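Local atomic coordinates of aminopeptidase YwaD (Bacillus subtilis, PDB entry 6HC6), a protein that uses two zinc ions per subunit to catalyse the hydrolytic removal of a range of N-terminal amino acids from peptides, preferentially leucine, arginine or lysine. Residues 53-58 with 70-75; 83-88 with 272-277; 266-271 with 413-418. One frame throughout, in Å; residues are numbered along the deposited sequence.

Contact 1 of 3, residues 53-58 with 70-75; sequences SQLSEA and KKSALL
L75 overlaps the flank of helix 45-59 formed by Q54 and L55, using a different methyl for each part of it. CD2 is the inner one, wedged between the base of Q54 and the end of L55: L75 CD2 lies 3.8 Å from Q54 CB and an equal 3.8 Å from L55 CD2. CD1 serves the outer, polar end, at nearly the same distance from both heteroatoms of the Q54 amide, with L75 CD1 3.8 Å from Q54 OE1 and 3.9 Å from Q54 NE2. This is van der Waals contact. It can form because the L75 chain leaves its helix with CG anti to the backbone N (chi1 164°), which points the branch toward helix 45-59. Deeper in the interface, L55 CD2 also meets S72 CB at 3.8 Å, between the residues whose CA atoms are nearest across the two segments. The hydroxyl of S72 brushes the same methyl, but its bond goes back along its own helix to the carbonyl of A68, so a polar atom facing a leucine is already satisfied.

Q54 and L55 lie where helix 45-59 widens into a pi-type turn at 54-58, with S53 O accepting from the amides of both E57 and A58.

The segment axes run nearly antiparallel, at 157° and 10.7 Å apart at closest approach, as in a helical hairpin of consecutive helices. Helix 45-59 in turn rests on helix 260-277, where L55 touches T267 and S56 touches A260, while helix 67-82 lies with A73 on Q228 and I230 of strand 226-234 in the eight-stranded mixed sheet.

Contact 2 of 3, residues 83-88 with 272-277; sequences LKLDVK and EMARVL. With ACT (acetate ion), chain G.
L83 and R275 pass at a slant, the leucine straddling the base of R275 with one methyl on the backbone side and one on CB and CG. CD1 presses on the backbone, with L83 CD1 3.5 Å from R275 N, and also reaches the methyl of A274, L83 CD1 to A274 CB being 3.7 Å. CD2 lies along the aliphatic base of the arginine, L83 CD2 to R275 CG at 3.8 Å. L85 adds a looser touch, its CD1 4.2 Å from A274 CB. The leucines belong to the turn between helix 67-82 and strand 86-93, an outermost strand of the eight-stranded mixed sheet in the M28 α/β fold; helix 260-277 lies against that sheet, where F288 of strand 285-291 meets both L85 and A274. Beyond its base R275 leads away from L83. A bend at chi3 (66°) folds the guanidinium back one turn onto E272 in a side-on salt bridge: R275 NE to E272 OE1 is 3.0 Å and R275 NH2 to E272 OE2 2.7 Å. Both oxygens lie in the guanidinium plane, but the carboxylate is tilted against it, the nitrogens standing about 30° out of its own plane. With a leucine in place of R275, the E272 carboxylate would probably lose its countercharge and be left to its other partners, the backbone N of K44 and ND1 of H47. At another edge of the guanidinium, R275 NH1 donates at 2.6 Å to O of an acetate, probably from the crystallisation liquor, by a bent bond (138°).

Contact 3 of 3, residues 266-271 with 413-418; sequences GTSVML and ERLQQA
V269 and L415 meet with no flat group between them, two branched aliphatic chains set at an oblique angle where the two segments come nearest. The guanidinium of R414, just before L415, lies on a different flank of the helix, where it makes a cation-pi contact with W388 and bonds to the carbonyls of T327, W329 and E330. The touch itself is methyl on methyl: V269 CG2 lies 3.8 Å from L415 CD2. V269 holds CG1 anti to the backbone N (chi1 174°), which leaves CG2 as the branch that faces L415. The same leucine methyl comes within 4.3 Å of S268 OG, whose bond is made inside its own helix, to the carbonyl of S265. Helices 260-277 and 412-430 are both elements of the M28 catalytic fold, and I52 of helix 45-59 touches both S268 and L415. A418 points its CB toward helix 260-277 without touching V269, and rests on W388 of strand 382-389, which joins helix 412-430 to the eight-stranded mixed sheet. All three touching residues are buried. The side chain of V269 lies about 10 Å from that of D323, a ligand of one zinc ion.

Helix 260-277 ties the three contacts together: contacts 2 and 3 both use it, their centres about 15 Å apart, and L83 CD1 of contact 2 reaches L271 O of contact 3 at 3.5 Å. Contact 1, its centre about 16 Å from that of contact 3, meets that helix through L55 and T267. It does not touch contact 2, their centres being about 17 Å apart, although helix 67-82 leads directly into strand 86-93. Along the chain contact 1 closes first, while contacts 2 and 3 interlace. Contact 1 pairs two N-terminal helices, contact 2 packs the loop after helix 67-82 on helix 260-277, and contact 3 packs helix 412-430 on that same helix, which carries D262, the residue binding both zinc ions.

Contact 1 of 3, residues 53-58 with 70-75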
ATOM      1  N   SER A  53       7.548 -14.651   6.786  1.00 20.64           N
ATOM      2  CA  SER A  53       6.739 -15.757   7.296  1.00 22.16           C
ATOM      3  C   SER A  53       5.957 -15.342   8.535  1.00 27.22           C
ATOM      4  O   SER A  53       4.774 -15.671   8.679  1.00 25.98           O
ATOM      5  CB  SER A  53       7.626 -16.959   7.621  1.00 24.94           C
ATOM      6  OG  SER A  53       6.858 -18.024   8.148  1.00 29.63           O
ATOM      7  N   GLN A  54       6.619 -14.657   9.464  1.00 23.16           N
ATOM      8  CA  GLN A  54       5.923 -14.183  10.653  1.00 30.03           C
ATOM      9  C   GLN A  54       4.753 -13.282  10.282  1.00 27.72           C
ATOM     10  O   GLN A  54       3.662 -13.397  10.855  1.00 28.76           O
ATOM     11  CB  GLN A  54       6.896 -13.438  11.560  1.00 31.36           C
ATOM     12  CG  GLN A  54       7.966 -14.307  12.179  1.00 35.83           C
ATOM     13  CD  GLN A  54       8.820 -13.529  13.172  1.00 43.45           C
ATOM     14  OE1 GLN A  54       9.471 -12.549  12.812  1.00 47.82           O
ATOM     15  NE2 GLN A  54       8.809 -13.957  14.427  1.00 53.34           N
ATOM     16  N   LEU A  55       4.960 -12.379   9.325  1.00 21.68           N
ATOM     17  CA  LEU A  55       3.919 -11.413   8.995  1.00 19.83           C
ATOM     18  C   LEU A  55       2.817 -12.027   8.145  1.00 21.16           C
ATOM     19  O   LEU A  55       1.636 -11.774   8.390  1.00 24.03           O
ATOM     20  CB  LEU A  55       4.519 -10.209   8.271  1.00 16.86           C
ATOM     21  CG  LEU A  55       5.445  -9.294   9.068  1.00 18.34           C
ATOM     22  CD1 LEU A  55       6.233  -8.390   8.144  1.00 18.68           C
ATOM     23  CD2 LEU A  55       4.666  -8.471  10.104  1.00 25.01           C
ATOM     24  N   SER A  56       3.176 -12.815   7.126  1.00 21.22           N
ATOM     25  CA  SER A  56       2.193 -13.253   6.145  1.00 23.28           C
ATOM     26  C   SER A  56       1.638 -14.642   6.411  1.00 25.95           C
ATOM     27  O   SER A  56       0.565 -14.964   5.888  1.00 24.20           O
ATOM     28  CB  SER A  56       2.794 -13.225   4.736  1.00 23.36           C
ATOM     29  OG  SER A  56       3.760 -14.244   4.594  1.00 27.80           O
ATOM     30  N   GLU A  57       2.343 -15.470   7.185  1.00 22.13           N
ATOM     31  CA  GLU A  57       1.876 -16.805   7.543  1.00 24.65           C
ATOM     32  C   GLU A  57       1.394 -16.897   8.983  1.00 30.77           C
ATOM     33  O   GLU A  57       0.268 -17.345   9.237  1.00 32.72           O
ATOM     34  CB  GLU A  57       2.991 -17.832   7.321  1.00 37.13           C
ATOM     35  CG  GLU A  57       3.523 -17.914   5.908  1.00 34.14           C
ATOM     36  CD  GLU A  57       4.360 -19.160   5.708  1.00 46.47           C
ATOM     37  OE1 GLU A  57       3.904 -20.073   4.989  1.00 51.13           O
ATOM     38  OE2 GLU A  57       5.471 -19.226   6.284  1.00 44.81           O
ATOM     39  N   ALA A  58       2.234 -16.513   9.944  1.00 28.07           N
ATOM     40  CA  ALA A  58       1.821 -16.607  11.340  1.00 38.75           C
ATOM     41  C   ALA A  58       0.714 -15.613  11.656  1.00 35.92           C
ATOM     42  O   ALA A  58      -0.170 -15.904  12.470  1.00 38.55           O
ATOM     43  CB  ALA A  58       3.019 -16.390  12.266  1.00 37.51           C
ATOM     44  N   LYS A  70      -2.381  -4.645  14.239  1.00 22.70           N
ATOM     45  CA  LYS A  70      -1.863  -4.278  15.554  1.00 20.37           C
ATOM     46  C   LYS A  70      -0.883  -5.329  16.067  1.00 28.20           C
ATOM     47  O   LYS A  70       0.166  -4.984  16.624  1.00 24.00           O
ATOM     48  CB  LYS A  70      -3.026  -4.049  16.523  1.00 33.62           C
ATOM     49  CG  LYS A  70      -3.546  -2.598  16.407  1.00 35.90           C
ATOM     50  CD  LYS A  70      -5.042  -2.444  16.541  1.00 45.10           C
ATOM     51  CE  LYS A  70      -5.528  -1.127  15.909  1.00 39.45           C
ATOM     52  NZ  LYS A  70      -4.865   0.098  16.467  1.00 29.45           N
ATOM     53  N   LYS A  71      -1.196  -6.614  15.868  1.00 26.12           N
ATOM     54  CA  LYS A  71      -0.262  -7.680  16.225  1.00 25.06           C
ATOM     55  C   LYS A  71       1.056  -7.513  15.482  1.00 25.61           C
ATOM     56  O   LYS A  71       2.137  -7.691  16.060  1.00 26.09           O
ATOM     57  CB  LYS A  71      -0.888  -9.040  15.904  1.00 31.69           C
ATOM     58  CG  LYS A  71      -0.247 -10.229  16.583  1.00 42.84           C
ATOM     59  CD  LYS A  71      -1.288 -11.306  16.854  1.00 50.59           C
ATOM     60  CE  LYS A  71      -0.669 -12.546  17.481  1.00 56.63           C
ATOM     61  NZ  LYS A  71       0.004 -13.396  16.456  1.00 56.48           N
ATOM     62  N   SER A  72       0.981  -7.157  14.195  1.00 24.32           N
ATOM     63  CA  SER A  72       2.188  -6.948  13.405  1.00 21.43           C
ATOM     64  C   SER A  72       3.007  -5.785  13.939  1.00 23.56           C
ATOM     65  O   SER A  72       4.243  -5.843  13.954  1.00 22.78           O
ATOM     66  CB  SER A  72       1.821  -6.694  11.941  1.00 18.76           C
ATOM     67  OG  SER A  72       1.057  -7.756  11.435  1.00 24.84           O
ATOM     68  N   ALA A  73       2.334  -4.718  14.382  1.00 23.05           N
ATOM     69  CA  ALA A  73       3.054  -3.581  14.948  1.00 20.21           C
ATOM     70  C   ALA A  73       3.825  -3.987  16.194  1.00 23.30           C
ATOM     71  O   ALA A  73       4.972  -3.567  16.388  1.00 24.53           O
ATOM     72  CB  ALA A  73       2.082  -2.442  15.262  1.00 24.93           C
ATOM     73  N   LEU A  74       3.207  -4.801  17.052  1.00 26.77           N
ATOM     74  CA  LEU A  74       3.907  -5.315  18.226  1.00 28.17           C
ATOM     75  C   LEU A  74       5.134  -6.120  17.822  1.00 23.62           C
ATOM     76  O   LEU A  74       6.188  -6.027  18.458  1.00 25.99           O
ATOM     77  CB  LEU A  74       2.964  -6.185  19.058  1.00 27.38           C
ATOM     78  CG  LEU A  74       1.722  -5.536  19.671  1.00 30.64           C
ATOM     79  CD1 LEU A  74       0.975  -6.542  20.566  1.00 32.46           C
ATOM     80  CD2 LEU A  74       2.114  -4.307  20.471  1.00 33.74           C
ATOM     81  N   LEU A  75       5.007  -6.943  16.782  1.00 27.11           N
ATOM     82  CA  LEU A  75       6.138  -7.753  16.347  1.00 26.27           C
ATOM     83  C   LEU A  75       7.264  -6.880  15.810  1.00 25.02           C
ATOM     84  O   LEU A  75       8.442  -7.114  16.114  1.00 27.79           O
ATOM     85  CB  LEU A  75       5.680  -8.751  15.290  1.00 28.77           C
ATOM     86  CG  LEU A  75       6.772  -9.406  14.450  1.00 39.00           C
ATOM     87  CD1 LEU A  75       7.549 -10.413  15.287  1.00 42.73           C
ATOM     88  CD2 LEU A  75       6.130 -10.083  13.253  1.00 36.31           C
TER

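Contact 2 of 3, residues 83-88 with 272-277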
ATOM      1  N   LEU A  83      17.413  -4.430  18.008  1.00 38.04           N
ATOM      2  CA  LEU A  83      18.458  -3.850  17.178  1.00 36.38           C
ATOM      3  C   LEU A  83      19.031  -2.555  17.744  1.00 41.91           C
ATOM      4  O   LEU A  83      19.586  -1.756  16.983  1.00 52.69           O
ATOM      5  CB  LEU A  83      17.918  -3.603  15.769  1.00 34.31           C
ATOM      6  CG  LEU A  83      17.330  -4.821  15.077  1.00 43.95           C
ATOM      7  CD1 LEU A  83      16.909  -4.485  13.646  1.00 41.74           C
ATOM      8  CD2 LEU A  83      18.344  -5.951  15.100  1.00 45.56           C
ATOM      9  N   LYS A  84      18.913  -2.329  19.052  1.00 32.80           N
ATOM     10  CA  LYS A  84      19.444  -1.129  19.701  1.00 43.52           C
ATOM     11  C   LYS A  84      18.803   0.148  19.164  1.00 36.45           C
ATOM     12  O   LYS A  84      19.415   1.220  19.199  1.00 43.32           O
ATOM     13  CB  LYS A  84      20.973  -1.042  19.570  1.00 55.33           C
ATOM     14  CG  LYS A  84      21.753  -2.136  20.294  1.00 62.61           C
ATOM     15  CD  LYS A  84      23.250  -2.057  19.986  1.00 66.21           C
ATOM     16  CE  LYS A  84      23.948  -0.949  20.775  1.00 66.99           C
ATOM     17  NZ  LYS A  84      24.208  -1.311  22.201  1.00 66.77           N
ATOM     18  N   LEU A  85      17.572   0.061  18.661  1.00 30.85           N
ATOM     19  CA  LEU A  85      16.867   1.231  18.154  1.00 26.97           C
ATOM     20  C   LEU A  85      15.993   1.846  19.239  1.00 33.12           C
ATOM     21  O   LEU A  85      15.403   1.135  20.056  1.00 30.05           O
ATOM     22  CB  LEU A  85      15.994   0.861  16.950  1.00 24.08           C
ATOM     23  CG  LEU A  85      16.729   0.439  15.682  1.00 23.97           C
ATOM     24  CD1 LEU A  85      15.747   0.000  14.627  1.00 23.08           C
ATOM     25  CD2 LEU A  85      17.608   1.568  15.165  1.00 27.67           C
ATOM     26  N   ASP A  86      15.912   3.178  19.236  1.00 25.27           N
ATOM     27  CA  ASP A  86      14.955   3.901  20.067  1.00 29.38           C
ATOM     28  C   ASP A  86      13.602   3.886  19.362  1.00 29.31           C
ATOM     29  O   ASP A  86      13.427   4.536  18.327  1.00 28.42           O
ATOM     30  CB  ASP A  86      15.440   5.325  20.308  1.00 32.92           C
ATOM     31  CG  ASP A  86      14.511   6.110  21.208  1.00 59.24           C
ATOM     32  OD1 ASP A  86      14.122   5.573  22.267  1.00 62.98           O
ATOM     33  OD2 ASP A  86      14.169   7.261  20.855  1.00 67.40           O
ATOM     34  N   VAL A  87      12.637   3.162  19.922  1.00 25.74           N
ATOM     35  CA  VAL A  87      11.416   2.800  19.214  1.00 28.67           C
ATOM     36  C   VAL A  87      10.234   3.537  19.824  1.00 32.50           C
ATOM     37  O   VAL A  87      10.071   3.558  21.053  1.00 33.41           O
ATOM     38  CB  VAL A  87      11.189   1.279  19.253  1.00 30.24           C
ATOM     39  CG1 VAL A  87       9.890   0.921  18.591  1.00 30.51           C
ATOM     40  CG2 VAL A  87      12.341   0.551  18.593  1.00 25.24           C
ATOM     41  N   LYS A  88       9.398   4.123  18.966  1.00 23.32           N
ATOM     42  CA  LYS A  88       8.136   4.712  19.391  1.00 25.45           C
ATOM     43  C   LYS A  88       7.027   4.187  18.496  1.00 31.16           C
ATOM     44  O   LYS A  88       7.256   3.876  17.324  1.00 27.52           O
ATOM     45  CB  LYS A  88       8.159   6.246  19.349  1.00 27.12           C
ATOM     46  CG  LYS A  88       9.394   6.889  19.999  1.00 36.65           C
ATOM     47  CD  LYS A  88       9.104   7.503  21.360  1.00 46.32           C
ATOM     48  CE  LYS A  88      10.270   8.377  21.843  1.00 48.05           C
ATOM     49  NZ  LYS A  88      11.449   7.568  22.296  1.00 49.91           N
ATOM     50  N   GLU A 272      15.992  -6.026   8.252  1.00 22.35           N
ATOM     51  CA  GLU A 272      17.315  -6.627   8.133  1.00 22.87           C
ATOM     52  C   GLU A 272      18.370  -5.575   7.829  1.00 26.10           C
ATOM     53  O   GLU A 272      19.510  -5.679   8.304  1.00 27.17           O
ATOM     54  CB  GLU A 272      17.308  -7.718   7.061  1.00 24.58           C
ATOM     55  CG  GLU A 272      18.678  -8.292   6.748  1.00 23.32           C
ATOM     56  CD  GLU A 272      19.294  -9.086   7.900  1.00 24.86           C
ATOM     57  OE1 GLU A 272      18.672  -9.217   8.980  1.00 28.57           O
ATOM     58  OE2 GLU A 272      20.418  -9.575   7.719  1.00 28.43           O
ATOM     59  N   MET A 273      18.018  -4.538   7.066  1.00 21.75           N
ATOM     60  CA  MET A 273      18.983  -3.461   6.872  1.00 24.86           C
ATOM     61  C   MET A 273      19.293  -2.773   8.194  1.00 23.67           C
ATOM     62  O   MET A 273      20.451  -2.432   8.469  1.00 23.96           O
ATOM     63  CB  MET A 273      18.470  -2.446   5.851  1.00 27.83           C
ATOM     64  CG  MET A 273      19.518  -1.394   5.490  1.00 31.90           C
ATOM     65  SD  MET A 273      18.775   0.030   4.669  1.00 32.84           S
ATOM     66  CE  MET A 273      17.622  -0.819   3.541  1.00 23.71           C
ATOM     67  N   ALA A 274      18.270  -2.570   9.030  1.00 21.60           N
ATOM     68  CA  ALA A 274      18.509  -1.998  10.354  1.00 24.30           C
ATOM     69  C   ALA A 274      19.453  -2.871  11.173  1.00 23.65           C
ATOM     70  O   ALA A 274      20.309  -2.359  11.905  1.00 26.34           O
ATOM     71  CB  ALA A 274      17.183  -1.809  11.082  1.00 25.74           C
ATOM     72  N   ARG A 275      19.310  -4.194  11.072  1.00 23.65           N
ATOM     73  CA  ARG A 275      20.249  -5.081  11.754  1.00 23.42           C
ATOM     74  C   ARG A 275      21.662  -4.897  11.224  1.00 29.22           C
ATOM     75  O   ARG A 275      22.625  -4.850  12.002  1.00 33.73           O
ATOM     76  CB  ARG A 275      19.819  -6.543  11.607  1.00 27.26           C
ATOM     77  CG  ARG A 275      20.671  -7.479  12.475  1.00 29.82           C
ATOM     78  CD  ARG A 275      20.514  -8.944  12.103  1.00 37.52           C
ATOM     79  NE  ARG A 275      21.037  -9.247  10.767  1.00 38.12           N
ATOM     80  CZ  ARG A 275      22.312  -9.507  10.492  1.00 40.57           C
ATOM     81  NH1 ARG A 275      23.232  -9.504  11.459  1.00 42.99           N
ATOM     82  NH2 ARG A 275      22.672  -9.769   9.239  1.00 38.10           N
ATOM     83  N   VAL A 276      21.813  -4.797   9.903  1.00 26.67           N
ATOM     84  CA  VAL A 276      23.147  -4.630   9.331  1.00 26.25           C
ATOM     85  C   VAL A 276      23.750  -3.292   9.743  1.00 26.29           C
ATOM     86  O   VAL A 276      24.932  -3.210  10.096  1.00 31.24           O
ATOM     87  CB  VAL A 276      23.099  -4.759   7.798  1.00 29.08           C
ATOM     88  CG1 VAL A 276      24.480  -4.430   7.220  1.00 30.60           C
ATOM     89  CG2 VAL A 276      22.693  -6.164   7.418  1.00 34.76           C
ATOM     90  N   LEU A 277      22.960  -2.222   9.659  1.00 24.70           N
ATOM     91  CA  LEU A 277      23.456  -0.875   9.912  1.00 24.71           C
ATOM     92  C   LEU A 277      23.610  -0.570  11.393  1.00 32.60           C
ATOM     93  O   LEU A 277      24.202   0.462  11.735  1.00 38.83           O
ATOM     94  CB  LEU A 277      22.518   0.142   9.266  1.00 24.75           C
ATOM     95  CG  LEU A 277      22.452  -0.010   7.750  1.00 28.86           C
ATOM     96  CD1 LEU A 277      21.472   0.980   7.174  1.00 33.38           C
ATOM     97  CD2 LEU A 277      23.839   0.206   7.181  1.00 32.03           C
TER
HETATM   98  C   ACT G 504      23.549 -10.200  14.772  1.00 54.72           C
HETATM   99  O   ACT G 504      23.732  -9.209  14.018  1.00 57.66           O
HETATM  100  OXT ACT G 504      24.228 -11.264  14.857  1.00 60.00           O
HETATM  101  CH3 ACT G 504      22.327 -10.110  15.729  1.00 51.91           C

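Contact 3 of 3, residues 266-271 with 413-418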
ATOM      1  N   GLY A 266       9.123  -5.566   1.813  1.00 17.78           N
ATOM      2  CA  GLY A 266       9.798  -4.318   2.142  1.00 17.36           C
ATOM      3  C   GLY A 266       9.988  -4.142   3.635  1.00 15.96           C
ATOM      4  O   GLY A 266      11.026  -3.650   4.088  1.00 17.23           O
ATOM      5  N   THR A 267       8.977  -4.516   4.419  1.00 17.25           N
ATOM      6  CA  THR A 267       9.106  -4.456   5.867  1.00 15.62           C
ATOM      7  C   THR A 267      10.276  -5.310   6.337  1.00 17.24           C
ATOM      8  O   THR A 267      11.088  -4.878   7.168  1.00 18.36           O
ATOM      9  CB  THR A 267       7.800  -4.908   6.521  1.00 13.74           C
ATOM     10  OG1 THR A 267       6.733  -4.034   6.107  1.00 16.86           O
ATOM     11  CG2 THR A 267       7.913  -4.856   8.057  1.00 16.33           C
ATOM     12  N   SER A 268      10.404  -6.508   5.766  1.00 20.21           N
ATOM     13  CA  SER A 268      11.442  -7.438   6.191  1.00 21.25           C
ATOM     14  C   SER A 268      12.828  -6.965   5.767  1.00 21.86           C
ATOM     15  O   SER A 268      13.796  -7.120   6.518  1.00 20.12           O
ATOM     16  CB  SER A 268      11.138  -8.827   5.623  1.00 19.82           C
ATOM     17  OG  SER A 268      11.439  -8.889   4.236  1.00 25.83           O
ATOM     18  N   VAL A 269      12.951  -6.391   4.565  1.00 20.18           N
ATOM     19  CA  VAL A 269      14.250  -5.892   4.116  1.00 18.06           C
ATOM     20  C   VAL A 269      14.653  -4.661   4.921  1.00 18.12           C
ATOM     21  O   VAL A 269      15.830  -4.465   5.254  1.00 21.40           O
ATOM     22  CB  VAL A 269      14.200  -5.591   2.610  1.00 21.90           C
ATOM     23  CG1 VAL A 269      15.491  -4.935   2.152  1.00 20.11           C
ATOM     24  CG2 VAL A 269      13.932  -6.879   1.820  1.00 23.72           C
ATOM     25  N   MET A 270      13.686  -3.805   5.229  1.00 18.46           N
ATOM     26  CA  MET A 270      13.963  -2.666   6.094  1.00 18.67           C
ATOM     27  C   MET A 270      14.513  -3.128   7.445  1.00 21.12           C
ATOM     28  O   MET A 270      15.492  -2.565   7.952  1.00 22.44           O
ATOM     29  CB  MET A 270      12.684  -1.846   6.265  1.00 20.18           C
ATOM     30  CG  MET A 270      12.836  -0.640   7.204  1.00 22.19           C
ATOM     31  SD  MET A 270      12.457  -1.076   8.912  1.00 24.65           S
ATOM     32  CE  MET A 270      10.664  -1.254   8.849  1.00 20.07           C
ATOM     33  N   LEU A 271      13.908  -4.156   8.041  1.00 22.43           N
ATOM     34  CA  LEU A 271      14.357  -4.593   9.364  1.00 19.28           C
ATOM     35  C   LEU A 271      15.732  -5.239   9.297  1.00 22.60           C
ATOM     36  O   LEU A 271      16.567  -5.033  10.186  1.00 22.98           O
ATOM     37  CB  LEU A 271      13.336  -5.557   9.973  1.00 18.69           C
ATOM     38  CG  LEU A 271      12.068  -4.864  10.435  1.00 20.51           C
ATOM     39  CD1 LEU A 271      10.991  -5.894  10.779  1.00 18.99           C
ATOM     40  CD2 LEU A 271      12.374  -3.976  11.657  1.00 24.03           C
ATOM     41  N   GLU A 413      16.474 -15.037  -3.401  1.00 26.92           N
ATOM     42  CA  GLU A 413      17.480 -14.409  -4.252  1.00 31.65           C
ATOM     43  C   GLU A 413      17.098 -12.974  -4.577  1.00 30.23           C
ATOM     44  O   GLU A 413      17.967 -12.098  -4.653  1.00 30.87           O
ATOM     45  CB  GLU A 413      17.667 -15.207  -5.541  1.00 41.04           C
ATOM     46  CG  GLU A 413      18.337 -16.550  -5.362  1.00 55.62           C
ATOM     47  CD  GLU A 413      18.047 -17.481  -6.526  1.00 70.29           C
ATOM     48  OE1 GLU A 413      17.224 -18.411  -6.358  1.00 71.47           O
ATOM     49  OE2 GLU A 413      18.633 -17.274  -7.608  1.00 69.43           O
ATOM     50  N   ARG A 414      15.800 -12.722  -4.784  1.00 25.10           N
ATOM     51  CA  ARG A 414      15.334 -11.364  -5.040  1.00 23.80           C
ATOM     52  C   ARG A 414      15.418 -10.503  -3.790  1.00 22.38           C
ATOM     53  O   ARG A 414      15.831  -9.346  -3.867  1.00 23.07           O
ATOM     54  CB  ARG A 414      13.898 -11.391  -5.573  1.00 25.47           C
ATOM     55  CG  ARG A 414      13.803 -11.991  -6.982  1.00 30.65           C
ATOM     56  CD  ARG A 414      13.813 -10.895  -8.034  1.00 24.79           C
ATOM     57  NE  ARG A 414      13.912 -11.412  -9.403  1.00 26.61           N
ATOM     58  CZ  ARG A 414      12.890 -11.891 -10.102  1.00 27.93           C
ATOM     59  NH1 ARG A 414      11.682 -11.951  -9.564  1.00 25.63           N
ATOM     60  NH2 ARG A 414      13.078 -12.307 -11.349  1.00 31.21           N
ATOM     61  N   LEU A 415      15.027 -11.045  -2.631  1.00 26.15           N
ATOM     62  CA  LEU A 415      15.237 -10.333  -1.374  1.00 20.77           C
ATOM     63  C   LEU A 415      16.704  -9.987  -1.179  1.00 23.62           C
ATOM     64  O   LEU A 415      17.040  -8.871  -0.760  1.00 25.66           O
ATOM     65  CB  LEU A 415      14.758 -11.180  -0.197  1.00 23.76           C
ATOM     66  CG  LEU A 415      13.246 -11.366  -0.061  1.00 23.63           C
ATOM     67  CD1 LEU A 415      12.944 -12.415   0.999  1.00 24.97           C
ATOM     68  CD2 LEU A 415      12.574 -10.029   0.259  1.00 21.28           C
ATOM     69  N   GLN A 416      17.588 -10.938  -1.474  1.00 23.84           N
ATOM     70  CA  GLN A 416      19.014 -10.731  -1.263  1.00 24.40           C
ATOM     71  C   GLN A 416      19.553  -9.633  -2.169  1.00 28.71           C
ATOM     72  O   GLN A 416      20.296  -8.753  -1.720  1.00 27.62           O
ATOM     73  CB  GLN A 416      19.765 -12.044  -1.496  1.00 26.33           C
ATOM     74  CG  GLN A 416      21.252 -11.956  -1.219  1.00 27.75           C
ATOM     75  CD  GLN A 416      21.515 -11.809   0.258  1.00 30.13           C
ATOM     76  OE1 GLN A 416      20.973 -12.562   1.072  1.00 28.98           O
ATOM     77  NE2 GLN A 416      22.338 -10.827   0.621  1.00 27.33           N
ATOM     78  N   GLN A 417      19.192  -9.669  -3.451  1.00 26.82           N
ATOM     79  CA  GLN A 417      19.725  -8.682  -4.385  1.00 31.02           C
ATOM     80  C   GLN A 417      19.171  -7.295  -4.092  1.00 30.49           C
ATOM     81  O   GLN A 417      19.918  -6.309  -4.104  1.00 26.25           O
ATOM     82  CB  GLN A 417      19.410  -9.100  -5.824  1.00 36.05           C
ATOM     83  CG  GLN A 417      19.864  -8.094  -6.890  1.00 48.84           C
ATOM     84  CD  GLN A 417      21.379  -7.875  -6.922  1.00 62.57           C
ATOM     85  OE1 GLN A 417      21.910  -6.973  -6.262  1.00 64.09           O
ATOM     86  NE2 GLN A 417      22.077  -8.692  -7.704  1.00 57.65           N
ATOM     87  N   ALA A 418      17.866  -7.201  -3.825  1.00 25.35           N
ATOM     88  CA  ALA A 418      17.290  -5.924  -3.415  1.00 24.24           C
ATOM     89  C   ALA A 418      17.899  -5.457  -2.098  1.00 23.48           C
ATOM     90  O   ALA A 418      18.281  -4.291  -1.956  1.00 22.03           O
ATOM     91  CB  ALA A 418      15.770  -6.038  -3.290  1.00 20.24           C
TER